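Local coordinates for protein class I phosphodiesterase PDEB1 (Leishmania major, PDB 2R8Q) that is a class I phosphodiesterase, with an all-helical catalytic domain that carries a metal site and here holds 3-isobutyl-1-methylxanthine in its pocket, at residues S256-P261 with G308-V313. Numbering follows the deposited sequence.
With IBM (3-isobutyl-1-methylxanthine), chain E.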
ATOM      1  N   SER A 256      12.418  23.525  -0.185  1.00 16.11           N
ATOM      2  CA  SER A 256      13.304  24.502  -0.818  1.00 15.78           C
ATOM      3  C   SER A 256      12.639  25.703  -1.485  1.00 15.82           C
ATOM      4  O   SER A 256      13.333  26.627  -1.906  1.00 17.64           O
ATOM      5  CB  SER A 256      14.181  23.804  -1.859  1.00 16.21           C
ATOM      6  OG  SER A 256      13.397  23.282  -2.922  1.00 15.67           O
ATOM      7  N   ASN A 257      11.315  25.695  -1.596  1.00 16.20           N
ATOM      8  CA  ASN A 257      10.623  26.809  -2.244  1.00 15.84           C
ATOM      9  C   ASN A 257      11.045  28.166  -1.678  1.00 17.64           C
ATOM     10  O   ASN A 257      11.234  29.122  -2.427  1.00 17.59           O
ATOM     11  CB  ASN A 257       9.105  26.669  -2.100  1.00 16.74           C
ATOM     12  CG  ASN A 257       8.522  25.539  -2.941  1.00 16.78           C
ATOM     13  OD1 ASN A 257       7.352  25.190  -2.785  1.00 18.63           O
ATOM     14  ND2 ASN A 257       9.324  24.973  -3.838  1.00 17.50           N
ATOM     15  N   VAL A 258      11.197  28.244  -0.359  1.00 19.27           N
ATOM     16  CA  VAL A 258      11.562  29.499   0.295  1.00 21.13           C
ATOM     17  C   VAL A 258      13.000  29.954   0.085  1.00 22.06           C
ATOM     18  O   VAL A 258      13.358  31.069   0.469  1.00 22.78           O
ATOM     19  CB  VAL A 258      11.294  29.435   1.814  1.00 21.60           C
ATOM     20  CG1 VAL A 258       9.807  29.245   2.069  1.00 23.49           C
ATOM     21  CG2 VAL A 258      12.103  28.310   2.440  1.00 23.45           C
ATOM     22  N   THR A 259      13.821  29.104  -0.523  1.00 19.59           N
ATOM     23  CA  THR A 259      15.218  29.442  -0.768  1.00 21.53           C
ATOM     24  C   THR A 259      15.482  29.830  -2.222  1.00 20.27           C
ATOM     25  O   THR A 259      16.621  30.088  -2.598  1.00 22.72           O
ATOM     26  CB  THR A 259      16.141  28.264  -0.429  1.00 22.32           C
ATOM     27  OG1 THR A 259      15.905  27.199  -1.359  1.00 23.07           O
ATOM     28  CG2 THR A 259      15.875  27.766   0.984  1.00 22.65           C
ATOM     29  N   LYS A 260      14.437  29.859  -3.044  1.00 18.44           N
ATOM     30  CA  LYS A 260      14.606  30.208  -4.453  1.00 18.81           C
ATOM     31  C   LYS A 260      14.479  31.714  -4.669  1.00 19.24           C
ATOM     32  O   LYS A 260      13.976  32.428  -3.800  1.00 18.07           O
ATOM     33  CB  LYS A 260      13.561  29.487  -5.313  1.00 18.86           C
ATOM     34  CG  LYS A 260      13.609  27.963  -5.217  1.00 17.46           C
ATOM     35  CD  LYS A 260      15.019  27.429  -5.450  1.00 18.12           C
ATOM     36  CE  LYS A 260      15.068  25.908  -5.350  1.00 18.57           C
ATOM     37  NZ  LYS A 260      14.450  25.250  -6.533  1.00 19.51           N
ATOM     38  N   PRO A 261      14.958  32.219  -5.821  1.00 18.39           N
ATOM     39  CA  PRO A 261      14.865  33.657  -6.107  1.00 19.26           C
ATOM     40  C   PRO A 261      13.454  34.123  -5.748  1.00 19.64           C
ATOM     41  O   PRO A 261      12.476  33.445  -6.054  1.00 18.03           O
ATOM     42  CB  PRO A 261      15.164  33.719  -7.597  1.00 20.43           C
ATOM     43  CG  PRO A 261      16.212  32.652  -7.741  1.00 20.64           C
ATOM     44  CD  PRO A 261      15.642  31.508  -6.917  1.00 20.32           C
ATOM     45  N   GLY A 308       5.998  33.077   8.566  1.00 21.65           N
ATOM     46  CA  GLY A 308       5.791  32.089   9.609  1.00 22.70           C
ATOM     47  C   GLY A 308       6.504  30.788   9.290  1.00 22.74           C
ATOM     48  O   GLY A 308       7.159  30.198  10.151  1.00 22.41           O
ATOM     49  N   PHE A 309       6.391  30.339   8.043  1.00 21.25           N
ATOM     50  CA  PHE A 309       7.035  29.096   7.630  1.00 21.02           C
ATOM     51  C   PHE A 309       8.558  29.224   7.684  1.00 19.66           C
ATOM     52  O   PHE A 309       9.255  28.296   8.097  1.00 19.66           O
ATOM     53  CB  PHE A 309       6.592  28.713   6.217  1.00 21.09           C
ATOM     54  CG  PHE A 309       7.091  27.371   5.769  1.00 22.64           C
ATOM     55  CD1 PHE A 309       6.725  26.216   6.454  1.00 24.18           C
ATOM     56  CD2 PHE A 309       7.930  27.258   4.667  1.00 23.34           C
ATOM     57  CE1 PHE A 309       7.187  24.966   6.044  1.00 24.85           C
ATOM     58  CE2 PHE A 309       8.396  26.013   4.250  1.00 25.89           C
ATOM     59  CZ  PHE A 309       8.024  24.865   4.941  1.00 24.87           C
ATOM     60  N   ILE A 310       9.074  30.373   7.264  1.00 19.63           N
ATOM     61  CA  ILE A 310      10.514  30.598   7.290  1.00 19.82           C
ATOM     62  C   ILE A 310      11.028  30.642   8.730  1.00 20.29           C
ATOM     63  O   ILE A 310      11.962  29.930   9.091  1.00 20.00           O
ATOM     64  CB  ILE A 310      10.888  31.924   6.591  1.00 19.55           C
ATOM     65  CG1 ILE A 310      10.698  31.784   5.077  1.00 19.61           C
ATOM     66  CG2 ILE A 310      12.328  32.306   6.923  1.00 20.49           C
ATOM     67  CD1 ILE A 310      10.918  33.077   4.307  1.00 19.38           C
ATOM     68  N   ASP A 311      10.397  31.475   9.547  1.00 22.69           N
ATOM     69  CA  ASP A 311      10.796  31.634  10.938  1.00 24.40           C
ATOM     70  C   ASP A 311      10.799  30.376  11.797  1.00 25.84           C
ATOM     71  O   ASP A 311      11.744  30.143  12.552  1.00 27.80           O
ATOM     72  CB  ASP A 311       9.915  32.687  11.619  1.00 24.30           C
ATOM     73  CG  ASP A 311      10.300  34.100  11.241  1.00 27.03           C
ATOM     74  OD1 ASP A 311      11.263  34.261  10.461  1.00 25.57           O
ATOM     75  OD2 ASP A 311       9.645  35.051  11.727  1.00 27.76           O
ATOM     76  N   PHE A 312       9.762  29.554  11.683  1.00 26.60           N
ATOM     77  CA  PHE A 312       9.681  28.374  12.531  1.00 26.58           C
ATOM     78  C   PHE A 312       9.894  27.001  11.909  1.00 26.44           C
ATOM     79  O   PHE A 312       9.843  25.994  12.614  1.00 26.72           O
ATOM     80  CB  PHE A 312       8.353  28.400  13.289  1.00 27.25           C
ATOM     81  CG  PHE A 312       8.135  29.671  14.060  1.00 27.67           C
ATOM     82  CD1 PHE A 312       7.298  30.667  13.567  1.00 28.35           C
ATOM     83  CD2 PHE A 312       8.809  29.893  15.257  1.00 29.31           C
ATOM     84  CE1 PHE A 312       7.135  31.872  14.255  1.00 27.61           C
ATOM     85  CE2 PHE A 312       8.655  31.094  15.952  1.00 29.74           C
ATOM     86  CZ  PHE A 312       7.816  32.084  15.449  1.00 28.55           C
ATOM     87  N   VAL A 313      10.145  26.945  10.607  1.00 24.84           N
ATOM     88  CA  VAL A 313      10.370  25.655   9.968  1.00 25.67           C
ATOM     89  C   VAL A 313      11.561  25.653   9.018  1.00 24.69           C
ATOM     90  O   VAL A 313      12.659  25.234   9.388  1.00 24.59           O
ATOM     91  CB  VAL A 313       9.117  25.175   9.191  1.00 24.03           C
ATOM     92  CG1 VAL A 313       9.384  23.809   8.568  1.00 25.85           C
ATOM     93  CG2 VAL A 313       7.918  25.096  10.126  1.00 26.46           C
TER
HETATM   94  N9  IBM E   3       3.942  24.236   4.613  1.00 50.85           N
HETATM   95  C8  IBM E   3       3.365  25.343   5.186  1.00 50.81           C
HETATM   96  N7  IBM E   3       3.603  26.457   4.540  1.00 50.38           N
HETATM   97  C5  IBM E   3       4.390  26.055   3.470  1.00 50.74           C
HETATM   98  C4  IBM E   3       4.607  24.696   3.501  1.00 51.14           C
HETATM   99  N3  IBM E   3       5.322  23.958   2.623  1.00 51.27           N
HETATM  100  C2  IBM E   3       5.883  24.673   1.603  1.00 51.70           C
HETATM  101  N1  IBM E   3       5.716  26.058   1.491  1.00 51.34           N
HETATM  102  C6  IBM E   3       4.972  26.746   2.419  1.00 51.31           C
HETATM  103  O6  IBM E   3       4.822  27.955   2.322  1.00 51.34           O
HETATM  104  O2  IBM E   3       6.554  24.085   0.762  1.00 50.84           O
HETATM  105  C10 IBM E   3       6.333  26.774   0.385  1.00 52.06           C
HETATM  106  C11 IBM E   3       5.475  22.519   2.753  1.00 52.65           C
HETATM  107  C12 IBM E   3       4.111  21.848   2.565  1.00 52.75           C
HETATM  108  C13 IBM E   3       3.873  21.503   1.102  1.00 52.87           C
HETATM  109  C14 IBM E   3       3.993  20.609   3.441  1.00 53.62           C
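Val258, in the 3-10 turn 257-259 between helices 239-254 and 262-285, meets Phe309 and Ile310 of helix 302-324; the CA atoms nearest each other across the two segments are those of Val258 and Ile310, 7.2 Å apart. One methyl does most of the touching. With CG1 of Val258 anti to its own carbonyl carbon (chi1 -63°), this methyl reaches the edge of the Phe309 ring, near the ring plane and 3.8 Å from CD2, the two side chains crossing at about a right angle. The same CG1 lies 4.0 Å from CG1 of Ile310, whose side chain runs past that of the valine in the opposite direction; Val336 of helix 330-348 touches both. With chi1 at -174°, CG of Phe309 points opposite the backbone N, and the ring lays one face against 3-isobutyl-1-methylxanthine, with C5 of the ligand 3.7 Å above the ring plane and over its centre. From the 3-10 turn, Asn257 adds OD1 at 3.7 Å from the ligand's C10 methyl and is hydrogen-bonded to Tyr99. The turn itself is pinned by Ser256 O, which accepts from Thr259 N and, at 2.7 Å, from Thr259 OG1. Wholly apolar and buried, the contact between the segments rests on van der Waals packing, and CG1 of Val258, pressed on the ring edge, probably limits sliding of Phe309 within its own plane while its face carries the ligand.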